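PDB 4XEA: peptidase M16 domain protein from Alicyclobacillus acidocaldarius subsp. acidocaldarius DSM 446, which probably cleaves peptides as a metal-dependent hydrolase of the insulinase-like M16 family, and holds a nickel ion in this crystal. Local coordinates for residues T21-P26 with V195-G200; Q30-F35 with Q366-V371; R372-Y377 with F385-V390. All blocks are in the same frame, centred on the assembly; numbering follows the deposited sequence.

Contacts 2 and 3 share helix 367-379, which joins the sheet of contact 1 to the start of helix 387-396. Contact 1 joins two parallel strands inside the mixed six-stranded sheet, is buried, and rests on backbone hydrogen bonds. Contact 2 sets strand 31-37, the neighbour of 194-200 in that sheet, against the first turns of the helix; it is partly buried, lies beside the second subunit, and mixes an amide pair and a water with ring packing. Contact 3 uses the next turns of that helix against residues 385-390, is buried again and almost wholly aromatic. Backbone polarity dominates within the sheet and apolar surface where the helix meets the following segment.

Contact 1 (T21-P26 with V195-G200); sequences TLMPRP and VLVIAG
Thr21 O is held by one hydrogen bond and one weaker CA-H...O contact from the neighbouring strand: the N-H of Ile198 points to it at 3.0 Å, nearly along the C=O axis, and Val197 CA adds the second. The converse pairing holds on the partner strand, where Ile198 O accepts Met23 N at 2.8 Å and a longer CA-H...O contact from Leu22 CA. Thr21 N to Leu196 O and Gly200 N to Met23 O extend this regular parallel bridging in the mixed sheet, the two strands running only 2° apart. Past the end of strand 19-24 the pattern persists, since Arg25 N donates to Gly200 O over just 2.7 Å, though from well above the carbonyl plane. At the positive phi of Gly200 (133°) a beta carbon would collide with Ala199 O, so in this conformation a side chain would hardly fit.

Two faces result. On one, Leu22 and Ile198 run alongside each other in the same direction, with Leu22 CD2 3.5 Å from Ile198 CD1; helix 204-216 covers this face. On the other, selenomethionine Met23 has CG anti to its carbonyl carbon and a bend at chi3 (-84°), which swings CE across to Val197 CG1, a tight 3.5 Å. Its CB meets Ala199 CB at 3.9 Å. Helix 367-379 packs over Val197 and Ala199, and Thr21 OG1 is hydrogen-bonded to Thr11 OG1. The Arg25 guanidinium leaves the pair altogether, NH1 binding Asn367 OD1 and Asp365 O. The chemistry implies a division of labour: main-chain bonds fix the register, while the mostly apolar side chains seat the sheet between two helices.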
ATOM      1  N   THR A  21      25.449  -4.604  -3.842  1.00 48.57           N
ATOM      2  CA  THR A  21      25.323  -4.213  -2.433  1.00 48.80           C
ATOM      3  C   THR A  21      24.432  -5.215  -1.728  1.00 50.07           C
ATOM      4  O   THR A  21      23.282  -5.388  -2.127  1.00 49.06           O
ATOM      5  CB  THR A  21      24.725  -2.805  -2.289  1.00 47.87           C
ATOM      6  OG1 THR A  21      25.711  -1.822  -2.713  1.00 45.58           O
ATOM      7  CG2 THR A  21      24.327  -2.537  -0.832  1.00 46.62           C
ATOM      8  N   LEU A  22      24.968  -5.880  -0.700  1.00 51.34           N
ATOM      9  CA  LEU A  22      24.221  -6.843   0.088  1.00 52.96           C
ATOM     10  C   LEU A  22      24.023  -6.283   1.496  1.00 53.50           C
ATOM     11  O   LEU A  22      24.946  -5.728   2.095  1.00 54.11           O
ATOM     12  CB  LEU A  22      24.947  -8.192   0.171  1.00 55.20           C
ATOM     13  CG  LEU A  22      25.357  -8.905  -1.124  1.00 56.00           C
ATOM     14  CD1 LEU A  22      26.185 -10.197  -0.813  1.00 58.38           C
ATOM     15  CD2 LEU A  22      24.164  -9.215  -2.021  1.00 53.43           C
HETATM   16  N   MSE A  23      22.800  -6.398   2.000  1.00 53.59           N
HETATM   17  CA  MSE A  23      22.452  -5.973   3.356  1.00 54.76           C
HETATM   18  C   MSE A  23      21.802  -7.129   4.136  1.00 56.06           C
HETATM   19  O   MSE A  23      20.580  -7.171   4.302  1.00 55.60           O
HETATM   20  CB  MSE A  23      21.495  -4.765   3.288  1.00 54.02           C
HETATM   21  CG  MSE A  23      22.172  -3.480   2.837  1.00 53.45           C
HETATM   22 SE   MSE A  23      20.846  -2.086   2.515  0.83 55.86          SE
HETATM   23  CE  MSE A  23      20.386  -2.590   0.683  1.00 44.30           C
ATOM     24  N   PRO A  24      22.618  -8.078   4.636  1.00 58.09           N
ATOM     25  CA  PRO A  24      22.049  -9.206   5.367  1.00 59.44           C
ATOM     26  C   PRO A  24      21.413  -8.789   6.704  1.00 60.81           C
ATOM     27  O   PRO A  24      21.993  -8.013   7.442  1.00 61.25           O
ATOM     28  CB  PRO A  24      23.263 -10.132   5.583  1.00 62.83           C
ATOM     29  CG  PRO A  24      24.467  -9.245   5.458  1.00 61.64           C
ATOM     30  CD  PRO A  24      24.082  -8.180   4.481  1.00 59.01           C
ATOM     31  N   ARG A  25      20.201  -9.280   6.980  1.00 61.41           N
ATOM     32  CA  ARG A  25      19.451  -8.971   8.209  1.00 62.88           C
ATOM     33  C   ARG A  25      18.900 -10.307   8.670  1.00 64.96           C
ATOM     34  O   ARG A  25      17.822 -10.707   8.245  1.00 64.53           O
ATOM     35  CB  ARG A  25      18.333  -7.952   7.921  1.00 61.34           C
ATOM     36  CG  ARG A  25      18.817  -6.701   7.163  1.00 60.48           C
ATOM     37  CD  ARG A  25      17.661  -5.816   6.685  1.00 59.30           C
ATOM     38  NE  ARG A  25      16.965  -5.203   7.816  1.00 60.56           N
ATOM     39  CZ  ARG A  25      15.706  -4.762   7.817  1.00 60.01           C
ATOM     40  NH1 ARG A  25      14.949  -4.816   6.725  1.00 59.49           N
ATOM     41  NH2 ARG A  25      15.202  -4.257   8.938  1.00 58.49           N
ATOM     42  N   PRO A  26      19.659 -11.021   9.525  1.00 68.00           N
ATOM     43  CA  PRO A  26      19.394 -12.446   9.799  1.00 70.29           C
ATOM     44  C   PRO A  26      18.088 -12.738  10.525  1.00 72.04           C
ATOM     45  O   PRO A  26      17.584 -13.866  10.453  1.00 73.57           O
ATOM     46  CB  PRO A  26      20.605 -12.892  10.636  1.00 73.23           C
ATOM     47  CG  PRO A  26      21.293 -11.642  11.094  1.00 72.44           C
ATOM     48  CD  PRO A  26      20.954 -10.573  10.077  1.00 69.53           C
ATOM     49  N   VAL A 195      23.129  -2.480 -11.560  1.00 40.45           N
ATOM     50  CA  VAL A 195      23.347  -2.567 -10.133  1.00 41.46           C
ATOM     51  C   VAL A 195      22.455  -3.683  -9.588  1.00 42.58           C
ATOM     52  O   VAL A 195      21.347  -3.891 -10.094  1.00 42.15           O
ATOM     53  CB  VAL A 195      23.097  -1.226  -9.409  1.00 40.85           C
ATOM     54  CG1 VAL A 195      21.578  -0.811  -9.423  1.00 39.15           C
ATOM     55  CG2 VAL A 195      23.696  -1.240  -7.994  1.00 41.49           C
ATOM     56  N   LEU A 196      22.995  -4.427  -8.615  1.00 43.73           N
ATOM     57  CA  LEU A 196      22.300  -5.515  -7.923  1.00 44.27           C
ATOM     58  C   LEU A 196      22.340  -5.234  -6.426  1.00 44.83           C
ATOM     59  O   LEU A 196      23.427  -5.090  -5.843  1.00 45.49           O
ATOM     60  CB  LEU A 196      22.982  -6.864  -8.206  1.00 47.45           C
ATOM     61  CG  LEU A 196      22.377  -8.119  -7.562  1.00 48.95           C
ATOM     62  CD1 LEU A 196      20.908  -8.331  -8.045  1.00 46.77           C
ATOM     63  CD2 LEU A 196      23.247  -9.338  -7.868  1.00 50.78           C
ATOM     64  N   VAL A 197      21.153  -5.163  -5.806  1.00 45.09           N
ATOM     65  CA  VAL A 197      21.027  -4.790  -4.385  1.00 45.00           C
ATOM     66  C   VAL A 197      20.070  -5.785  -3.728  1.00 45.84           C
ATOM     67  O   VAL A 197      19.024  -6.095  -4.279  1.00 44.41           O
ATOM     68  CB  VAL A 197      20.561  -3.342  -4.207  1.00 43.22           C
ATOM     69  CG1 VAL A 197      20.516  -2.947  -2.762  1.00 43.09           C
ATOM     70  CG2 VAL A 197      21.529  -2.357  -4.978  1.00 41.70           C
ATOM     71  N   ILE A 198      20.480  -6.310  -2.576  1.00 47.63           N
ATOM     72  CA  ILE A 198      19.730  -7.374  -1.888  1.00 48.97           C
ATOM     73  C   ILE A 198      19.712  -7.066  -0.406  1.00 50.02           C
ATOM     74  O   ILE A 198      20.761  -6.779   0.179  1.00 50.91           O
ATOM     75  CB  ILE A 198      20.378  -8.738  -2.089  1.00 50.71           C
ATOM     76  CG1 ILE A 198      20.704  -8.966  -3.558  1.00 50.59           C
ATOM     77  CG2 ILE A 198      19.451  -9.900  -1.574  1.00 52.02           C
ATOM     78  CD1 ILE A 198      21.369 -10.307  -3.827  1.00 51.14           C
ATOM     79  N   ALA A 199      18.529  -7.127   0.202  1.00 50.89           N
ATOM     80  CA  ALA A 199      18.386  -6.957   1.650  1.00 51.06           C
ATOM     81  C   ALA A 199      17.464  -8.025   2.233  1.00 52.38           C
ATOM     82  O   ALA A 199      16.476  -8.444   1.610  1.00 51.10           O
ATOM     83  CB  ALA A 199      17.893  -5.569   2.018  1.00 49.79           C
ATOM     84  N   GLY A 200      17.831  -8.485   3.426  1.00 53.05           N
ATOM     85  CA  GLY A 200      16.971  -9.382   4.186  1.00 54.98           C
ATOM     86  C   GLY A 200      17.673 -10.599   4.755  1.00 57.23           C
ATOM     87  O   GLY A 200      18.896 -10.579   5.004  1.00 57.43           O
TER

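Contact 2 (Q30-F35 with Q366-V371); sequences QTYAMF and QNAFLV
Strand 31-35 and the first turns of helix 367-379 run in nearly the same direction, their axes crossing at -26° and approaching to 8.2 Å. This is helix-on-sheet packing against the mixed six-stranded sheet, with the helix supplied from far along the chain.

Tyr32 has the largest share of the contact, closely followed by Val371. Its CG stands anti to the backbone N, and the tyrosine ring lies flat over the helix start: Ala368 CA sits 3.7 Å from the ring centroid, almost exactly on the normal, a CH-pi contact. Ala368 CB leans over the same face, reaching CE2 of Tyr32 at 3.6 Å. Val371 comes in obliquely, its CB meeting Tyr32 CD1 at 3.8 Å. An alanine in place of Tyr32 would remove the ring and would probably cost the helix start its CH-pi partner and loosen the seat of Val371. Deeper along the strand, Val371 CG1 presses on CB of Met34, a selenomethionine, at a tight 3.5 Å.

The polar part lies at the other end. Asn367 ND2 donates to Gln30 OE1 over 3.0 Å, a straight bond (167° at the hydrogen) that uses an in-plane lone pair of the acceptor, although the two amide planes are turned 35° apart. The oxygen of the same asparagine, OD1, is taken by Arg25, just beyond strand 19-24, which fixes the flip of the amide. The second subunit lies alongside, where its Asp365 accepts from Gln30 N. Gln30 OE1 has a further donor in a water molecule, and that water in turn accepts from Ala368 N, in the helix's first turn, at 3.0 Å.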
ATOM      1  N   GLN A  30      12.088 -12.596   5.005  1.00 62.38           N
ATOM      2  CA  GLN A  30      12.097 -12.147   3.620  1.00 60.01           C
ATOM      3  C   GLN A  30      13.466 -11.691   3.159  1.00 58.43           C
ATOM      4  O   GLN A  30      14.184 -11.015   3.898  1.00 58.18           O
ATOM      5  CB  GLN A  30      11.117 -10.993   3.436  1.00 58.77           C
ATOM      6  CG  GLN A  30      10.935 -10.555   1.975  1.00 57.23           C
ATOM      7  CD  GLN A  30      10.462  -9.119   1.851  1.00 54.80           C
ATOM      8  OE1 GLN A  30      11.140  -8.198   2.260  1.00 53.27           O
ATOM      9  NE2 GLN A  30       9.296  -8.940   1.285  1.00 55.93           N
ATOM     10  N   THR A  31      13.822 -12.072   1.936  1.00 57.63           N
ATOM     11  CA  THR A  31      14.925 -11.452   1.180  1.00 55.79           C
ATOM     12  C   THR A  31      14.276 -10.733  -0.006  1.00 54.12           C
ATOM     13  O   THR A  31      13.340 -11.263  -0.613  1.00 53.98           O
ATOM     14  CB  THR A  31      15.962 -12.504   0.714  1.00 57.92           C
ATOM     15  OG1 THR A  31      16.572 -13.084   1.858  1.00 58.10           O
ATOM     16  CG2 THR A  31      17.107 -11.874  -0.191  1.00 54.29           C
ATOM     17  N   TYR A  32      14.727  -9.500  -0.279  1.00 52.02           N
ATOM     18  CA  TYR A  32      14.206  -8.695  -1.366  1.00 49.78           C
ATOM     19  C   TYR A  32      15.425  -8.307  -2.195  1.00 48.54           C
ATOM     20  O   TYR A  32      16.453  -7.846  -1.659  1.00 48.87           O
ATOM     21  CB  TYR A  32      13.450  -7.480  -0.798  1.00 49.00           C
ATOM     22  CG  TYR A  32      12.712  -6.576  -1.806  1.00 47.86           C
ATOM     23  CD1 TYR A  32      13.417  -5.700  -2.652  1.00 47.81           C
ATOM     24  CD2 TYR A  32      11.323  -6.553  -1.879  1.00 50.17           C
ATOM     25  CE1 TYR A  32      12.745  -4.861  -3.565  1.00 47.36           C
ATOM     26  CE2 TYR A  32      10.641  -5.700  -2.794  1.00 49.01           C
ATOM     27  CZ  TYR A  32      11.369  -4.862  -3.619  1.00 50.32           C
ATOM     28  OH  TYR A  32      10.734  -4.036  -4.531  1.00 52.72           O
ATOM     29  N   ALA A  33      15.346  -8.564  -3.493  1.00 47.94           N
ATOM     30  CA  ALA A  33      16.499  -8.407  -4.381  1.00 47.64           C
ATOM     31  C   ALA A  33      16.071  -7.603  -5.617  1.00 46.87           C
ATOM     32  O   ALA A  33      15.005  -7.862  -6.177  1.00 46.95           O
ATOM     33  CB  ALA A  33      16.984  -9.796  -4.791  1.00 49.84           C
HETATM   34  N   MSE A  34      16.920  -6.678  -6.081  1.00 45.84           N
HETATM   35  CA  MSE A  34      16.595  -5.903  -7.272  1.00 44.49           C
HETATM   36  C   MSE A  34      17.843  -5.760  -8.157  1.00 43.51           C
HETATM   37  O   MSE A  34      18.927  -5.430  -7.649  1.00 43.11           O
HETATM   38  CB  MSE A  34      16.057  -4.520  -6.874  1.00 43.54           C
HETATM   39  CG  MSE A  34      15.789  -3.535  -8.068  1.00 44.21           C
HETATM   40 SE   MSE A  34      14.898  -1.855  -7.586  0.84 47.59          SE
HETATM   41  CE  MSE A  34      13.081  -2.479  -7.208  1.00 43.65           C
ATOM     42  N   PHE A  35      17.664  -6.065  -9.449  1.00 41.87           N
ATOM     43  CA  PHE A  35      18.679  -5.928 -10.485  1.00 43.19           C
ATOM     44  C   PHE A  35      18.155  -4.851 -11.462  1.00 41.82           C
ATOM     45  O   PHE A  35      17.117  -5.055 -12.086  1.00 43.57           O
ATOM     46  CB  PHE A  35      18.831  -7.300 -11.185  1.00 44.38           C
ATOM     47  CG  PHE A  35      20.027  -7.441 -12.106  1.00 44.68           C
ATOM     48  CD1 PHE A  35      21.157  -6.651 -11.994  1.00 46.66           C
ATOM     49  CD2 PHE A  35      20.036  -8.471 -13.038  1.00 49.38           C
ATOM     50  CE1 PHE A  35      22.252  -6.831 -12.857  1.00 47.28           C
ATOM     51  CE2 PHE A  35      21.137  -8.673 -13.890  1.00 49.41           C
ATOM     52  CZ  PHE A  35      22.231  -7.840 -13.798  1.00 48.67           C
ATOM     53  N   GLN A 366      12.564  -1.385   6.303  1.00 51.15           N
ATOM     54  CA  GLN A 366      11.886  -2.177   5.258  1.00 50.18           C
ATOM     55  C   GLN A 366      12.865  -2.635   4.190  1.00 48.58           C
ATOM     56  O   GLN A 366      13.515  -1.796   3.564  1.00 47.37           O
ATOM     57  CB  GLN A 366      10.814  -1.335   4.542  1.00 49.82           C
ATOM     58  CG  GLN A 366       9.602  -0.885   5.389  1.00 53.35           C
ATOM     59  CD  GLN A 366       8.788  -2.056   5.884  1.00 60.59           C
ATOM     60  OE1 GLN A 366       8.504  -2.986   5.122  1.00 62.99           O
ATOM     61  NE2 GLN A 366       8.413  -2.035   7.170  1.00 63.66           N
ATOM     62  N   ASN A 367      12.944  -3.944   3.931  1.00 49.37           N
ATOM     63  CA  ASN A 367      13.832  -4.454   2.867  1.00 49.94           C
ATOM     64  C   ASN A 367      13.563  -3.726   1.552  1.00 47.76           C
ATOM     65  O   ASN A 367      14.512  -3.292   0.919  1.00 46.92           O
ATOM     66  CB  ASN A 367      13.656  -5.942   2.620  1.00 51.05           C
ATOM     67  CG  ASN A 367      14.222  -6.797   3.736  1.00 52.71           C
ATOM     68  OD1 ASN A 367      15.219  -6.447   4.373  1.00 52.30           O
ATOM     69  ND2 ASN A 367      13.594  -7.930   3.963  1.00 53.16           N
ATOM     70  N   ALA A 368      12.294  -3.616   1.159  1.00 47.48           N
ATOM     71  CA  ALA A 368      11.953  -3.007  -0.141  1.00 46.65           C
ATOM     72  C   ALA A 368      12.455  -1.566  -0.237  1.00 45.49           C
ATOM     73  O   ALA A 368      13.043  -1.174  -1.246  1.00 45.15           O
ATOM     74  CB  ALA A 368      10.462  -3.058  -0.421  1.00 47.69           C
ATOM     75  N   PHE A 369      12.208  -0.752   0.777  1.00 45.46           N
ATOM     76  CA  PHE A 369      12.739   0.625   0.769  1.00 44.68           C
ATOM     77  C   PHE A 369      14.285   0.679   0.681  1.00 44.14           C
ATOM     78  O   PHE A 369      14.882   1.371  -0.184  1.00 43.16           O
ATOM     79  CB  PHE A 369      12.219   1.396   1.989  1.00 46.01           C
ATOM     80  CG  PHE A 369      12.758   2.815   2.100  1.00 44.88           C
ATOM     81  CD1 PHE A 369      11.986   3.893   1.644  1.00 46.49           C
ATOM     82  CD2 PHE A 369      13.977   3.072   2.708  1.00 47.34           C
ATOM     83  CE1 PHE A 369      12.460   5.215   1.759  1.00 46.25           C
ATOM     84  CE2 PHE A 369      14.476   4.402   2.800  1.00 47.94           C
ATOM     85  CZ  PHE A 369      13.682   5.466   2.333  1.00 46.79           C
ATOM     86  N   LEU A 370      14.965  -0.054   1.555  1.00 44.87           N
ATOM     87  CA  LEU A 370      16.420  -0.080   1.532  1.00 45.14           C
ATOM     88  C   LEU A 370      16.956  -0.380   0.133  1.00 44.37           C
ATOM     89  O   LEU A 370      17.900   0.258  -0.354  1.00 43.83           O
ATOM     90  CB  LEU A 370      16.955  -1.133   2.514  1.00 46.72           C
ATOM     91  CG  LEU A 370      16.805  -0.805   3.978  1.00 47.67           C
ATOM     92  CD1 LEU A 370      16.950  -2.065   4.851  1.00 50.70           C
ATOM     93  CD2 LEU A 370      17.781   0.264   4.370  1.00 45.80           C
ATOM     94  N   VAL A 371      16.351  -1.363  -0.513  1.00 45.13           N
ATOM     95  CA  VAL A 371      16.854  -1.845  -1.796  1.00 44.80           C
ATOM     96  C   VAL A 371      16.548  -0.835  -2.900  1.00 43.84           C
ATOM     97  O   VAL A 371      17.451  -0.398  -3.603  1.00 43.97           O
ATOM     98  CB  VAL A 371      16.253  -3.258  -2.128  1.00 45.94           C
ATOM     99  CG1 VAL A 371      16.525  -3.587  -3.582  1.00 44.30           C
ATOM    100  CG2 VAL A 371      16.853  -4.344  -1.179  1.00 44.61           C
TER
HETATM  101  O   HOH W   1      10.037  -5.199   2.239  1.00 58.37           O

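Contact 3 (R372-Y377 with F385-V390); sequences RNWVTY and FAFADV
Aromatic pairs come first, for Trp374, Tyr377, Phe385 and Phe387 form a cluster between helix 367-379 and the start of helix 387-396. Phe385, with CG anti to its backbone N (chi1 177°), turns its edge to the face of Trp374: the planes stand at 86°, and CD2 of Phe385 lies 3.5 Å from CD1 of the indole. Trp374 in turn directs its edge toward the face of Phe387 in an offset edge-to-face pair with centroids 5.9 Å apart. Over that face, near its centre, also sits Phe385 CE2.

Aliphatic contacts fill in around the rings. Tyr377 CB lies over one face of Phe385, 3.9 Å from its centroid, as a CH-pi contact, and Asn373 CB abuts the edge of Phe387 at CE1.

Polar bonds are few. A water in the indole plane takes the N-H of Trp374 NE1 at 2.9 Å and donates to Phe385 O, bridging the segments. Within 385-390, Asp389 OD2 accepts from Ala386 N, met from above the carboxylate plane. Tyr377 OH is hydrogen-bonded to Asp272 of helix 265-283, a helix whose Ile269 also packs against Phe385.

With no direct hydrogen bond across it, the junction depends on ring shape and mutual orientation, and its one polar bridge runs through a water.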
ATOM      1  N   ARG A 372      15.267  -0.474  -3.030  0.50 43.54           N
ATOM      2  CA  ARG A 372      14.778   0.452  -4.059  0.50 42.91           C
ATOM      3  C   ARG A 372      15.562   1.757  -4.032  0.50 41.68           C
ATOM      4  O   ARG A 372      16.009   2.260  -5.061  0.50 40.59           O
ATOM      5  CB  ARG A 372      13.288   0.769  -3.853  0.50 43.76           C
ATOM      6  CG  ARG A 372      12.322   0.264  -4.944  0.50 46.63           C
ATOM      7  CD  ARG A 372      10.858   0.696  -4.706  0.50 49.02           C
ATOM      8  NE  ARG A 372      10.740   1.949  -3.950  0.50 50.47           N
ATOM      9  CZ  ARG A 372      10.248   2.032  -2.714  0.50 52.97           C
ATOM     10  NH1 ARG A 372       9.809   0.944  -2.092  0.50 54.87           N
ATOM     11  NH2 ARG A 372      10.189   3.201  -2.097  0.50 52.47           N
ATOM     12  N   ASN A 373      15.727   2.308  -2.840  1.00 42.13           N
ATOM     13  CA  ASN A 373      16.471   3.565  -2.696  1.00 41.76           C
ATOM     14  C   ASN A 373      17.974   3.484  -2.923  1.00 41.44           C
ATOM     15  O   ASN A 373      18.558   4.386  -3.550  1.00 41.28           O
ATOM     16  CB  ASN A 373      16.103   4.227  -1.402  1.00 42.61           C
ATOM     17  CG  ASN A 373      14.715   4.801  -1.484  1.00 42.80           C
ATOM     18  OD1 ASN A 373      14.555   5.860  -2.012  1.00 44.07           O
ATOM     19  ND2 ASN A 373      13.709   4.041  -1.110  1.00 42.29           N
ATOM     20  N   TRP A 374      18.599   2.396  -2.506  1.00 41.43           N
ATOM     21  CA  TRP A 374      20.029   2.197  -2.790  1.00 41.54           C
ATOM     22  C   TRP A 374      20.216   2.190  -4.303  1.00 40.69           C
ATOM     23  O   TRP A 374      21.063   2.931  -4.861  1.00 41.21           O
ATOM     24  CB  TRP A 374      20.592   0.891  -2.175  1.00 43.26           C
ATOM     25  CG  TRP A 374      22.023   1.044  -1.824  1.00 42.79           C
ATOM     26  CD1 TRP A 374      22.509   1.283  -0.587  1.00 46.75           C
ATOM     27  CD2 TRP A 374      23.157   0.996  -2.705  1.00 42.62           C
ATOM     28  NE1 TRP A 374      23.863   1.380  -0.620  1.00 46.98           N
ATOM     29  CE2 TRP A 374      24.288   1.270  -1.924  1.00 45.35           C
ATOM     30  CE3 TRP A 374      23.321   0.798  -4.084  1.00 43.81           C
ATOM     31  CZ2 TRP A 374      25.598   1.289  -2.457  1.00 46.96           C
ATOM     32  CZ3 TRP A 374      24.633   0.841  -4.638  1.00 42.86           C
ATOM     33  CH2 TRP A 374      25.738   1.122  -3.834  1.00 46.14           C
ATOM     34  N   VAL A 375      19.358   1.416  -4.968  1.00 40.24           N
ATOM     35  CA  VAL A 375      19.382   1.316  -6.433  1.00 39.04           C
ATOM     36  C   VAL A 375      19.209   2.667  -7.112  1.00 38.66           C
ATOM     37  O   VAL A 375      19.978   3.043  -8.016  1.00 39.36           O
ATOM     38  CB  VAL A 375      18.286   0.397  -6.967  1.00 38.09           C
ATOM     39  CG1 VAL A 375      18.169   0.554  -8.469  1.00 37.47           C
ATOM     40  CG2 VAL A 375      18.569  -1.108  -6.574  1.00 39.99           C
ATOM     41  N   THR A 376      18.159   3.359  -6.690  1.00 37.66           N
ATOM     42  CA  THR A 376      17.754   4.602  -7.322  1.00 38.02           C
ATOM     43  C   THR A 376      18.795   5.700  -7.194  1.00 36.13           C
ATOM     44  O   THR A 376      19.140   6.332  -8.186  1.00 36.06           O
ATOM     45  CB  THR A 376      16.337   5.056  -6.808  1.00 37.95           C
ATOM     46  OG1 THR A 376      15.380   4.105  -7.293  1.00 42.87           O
ATOM     47  CG2 THR A 376      15.976   6.381  -7.423  1.00 43.10           C
ATOM     48  N   TYR A 377      19.286   5.949  -5.993  1.00 35.63           N
ATOM     49  CA  TYR A 377      20.314   6.973  -5.806  1.00 37.71           C
ATOM     50  C   TYR A 377      21.646   6.599  -6.460  1.00 38.13           C
ATOM     51  O   TYR A 377      22.341   7.453  -7.009  1.00 38.59           O
ATOM     52  CB  TYR A 377      20.497   7.295  -4.317  1.00 38.80           C
ATOM     53  CG  TYR A 377      19.320   8.094  -3.723  1.00 43.32           C
ATOM     54  CD1 TYR A 377      18.865   9.248  -4.376  1.00 48.33           C
ATOM     55  CD2 TYR A 377      18.678   7.724  -2.539  1.00 48.49           C
ATOM     56  CE1 TYR A 377      17.841   9.992  -3.894  1.00 49.42           C
ATOM     57  CE2 TYR A 377      17.616   8.517  -2.012  1.00 50.28           C
ATOM     58  CZ  TYR A 377      17.215   9.641  -2.728  1.00 53.62           C
ATOM     59  OH  TYR A 377      16.185  10.473  -2.340  1.00 58.48           O
ATOM     60  N   PHE A 385      26.972   5.651  -2.778  1.00 48.72           N
ATOM     61  CA  PHE A 385      25.809   6.005  -1.964  1.00 48.04           C
ATOM     62  C   PHE A 385      25.846   5.366  -0.587  1.00 50.30           C
ATOM     63  O   PHE A 385      26.321   4.236  -0.443  1.00 52.28           O
ATOM     64  CB  PHE A 385      24.510   5.541  -2.631  1.00 46.00           C
ATOM     65  CG  PHE A 385      23.288   5.818  -1.806  1.00 43.91           C
ATOM     66  CD1 PHE A 385      22.842   7.124  -1.643  1.00 44.25           C
ATOM     67  CD2 PHE A 385      22.600   4.781  -1.176  1.00 43.06           C
ATOM     68  CE1 PHE A 385      21.736   7.396  -0.889  1.00 44.74           C
ATOM     69  CE2 PHE A 385      21.488   5.041  -0.384  1.00 44.54           C
ATOM     70  CZ  PHE A 385      21.039   6.346  -0.256  1.00 45.42           C
ATOM     71  N   ALA A 386      25.354   6.090   0.422  1.00 49.69           N
ATOM     72  CA  ALA A 386      25.150   5.535   1.748  1.00 50.97           C
ATOM     73  C   ALA A 386      23.909   6.228   2.314  1.00 50.06           C
ATOM     74  O   ALA A 386      23.733   7.417   2.119  1.00 48.57           O
ATOM     75  CB  ALA A 386      26.371   5.792   2.644  1.00 53.41           C
ATOM     76  N   PHE A 387      23.054   5.487   2.996  1.00 49.74           N
ATOM     77  CA  PHE A 387      21.892   6.100   3.657  1.00 50.20           C
ATOM     78  C   PHE A 387      22.271   7.179   4.691  1.00 53.00           C
ATOM     79  O   PHE A 387      21.511   8.137   4.912  1.00 52.80           O
ATOM     80  CB  PHE A 387      20.994   5.022   4.292  1.00 51.10           C
ATOM     81  CG  PHE A 387      20.163   4.294   3.288  1.00 48.65           C
ATOM     82  CD1 PHE A 387      19.149   4.957   2.624  1.00 48.64           C
ATOM     83  CD2 PHE A 387      20.421   2.975   2.966  1.00 48.57           C
ATOM     84  CE1 PHE A 387      18.405   4.329   1.661  1.00 45.77           C
ATOM     85  CE2 PHE A 387      19.660   2.339   1.994  1.00 44.96           C
ATOM     86  CZ  PHE A 387      18.669   3.035   1.340  1.00 46.04           C
ATOM     87  N   ALA A 388      23.448   7.050   5.299  1.00 55.30           N
ATOM     88  CA  ALA A 388      23.952   8.082   6.189  1.00 58.22           C
ATOM     89  C   ALA A 388      24.006   9.413   5.478  1.00 58.12           C
ATOM     90  O   ALA A 388      23.964  10.459   6.135  1.00 60.00           O
ATOM     91  CB  ALA A 388      25.359   7.714   6.749  1.00 60.39           C
ATOM     92  N   ASP A 389      24.132   9.378   4.151  1.00 56.97           N
ATOM     93  CA  ASP A 389      24.193  10.592   3.349  1.00 56.99           C
ATOM     94  C   ASP A 389      22.838  11.326   3.426  1.00 55.56           C
ATOM     95  O   ASP A 389      22.807  12.561   3.491  1.00 56.50           O
ATOM     96  CB  ASP A 389      24.501  10.312   1.855  1.00 56.22           C
ATOM     97  CG  ASP A 389      25.898   9.693   1.596  1.00 59.31           C
ATOM     98  OD1 ASP A 389      26.800   9.760   2.456  1.00 59.99           O
ATOM     99  OD2 ASP A 389      26.067   9.182   0.450  1.00 64.13           O
ATOM    100  N   VAL A 390      21.741  10.570   3.364  1.00 53.44           N
ATOM    101  CA  VAL A 390      20.390  11.127   3.435  1.00 52.41           C
ATOM    102  C   VAL A 390      20.141  11.651   4.848  1.00 54.89           C
ATOM    103  O   VAL A 390      19.798  12.813   5.041  1.00 55.91           O
ATOM    104  CB  VAL A 390      19.318  10.082   3.028  1.00 51.58           C
ATOM    105  CG1 VAL A 390      17.868  10.617   3.180  1.00 47.82           C
ATOM    106  CG2 VAL A 390      19.567   9.629   1.601  1.00 49.17           C
TER
HETATM  107  O   HOH W   2      25.934   2.121   1.307  1.00 44.98           O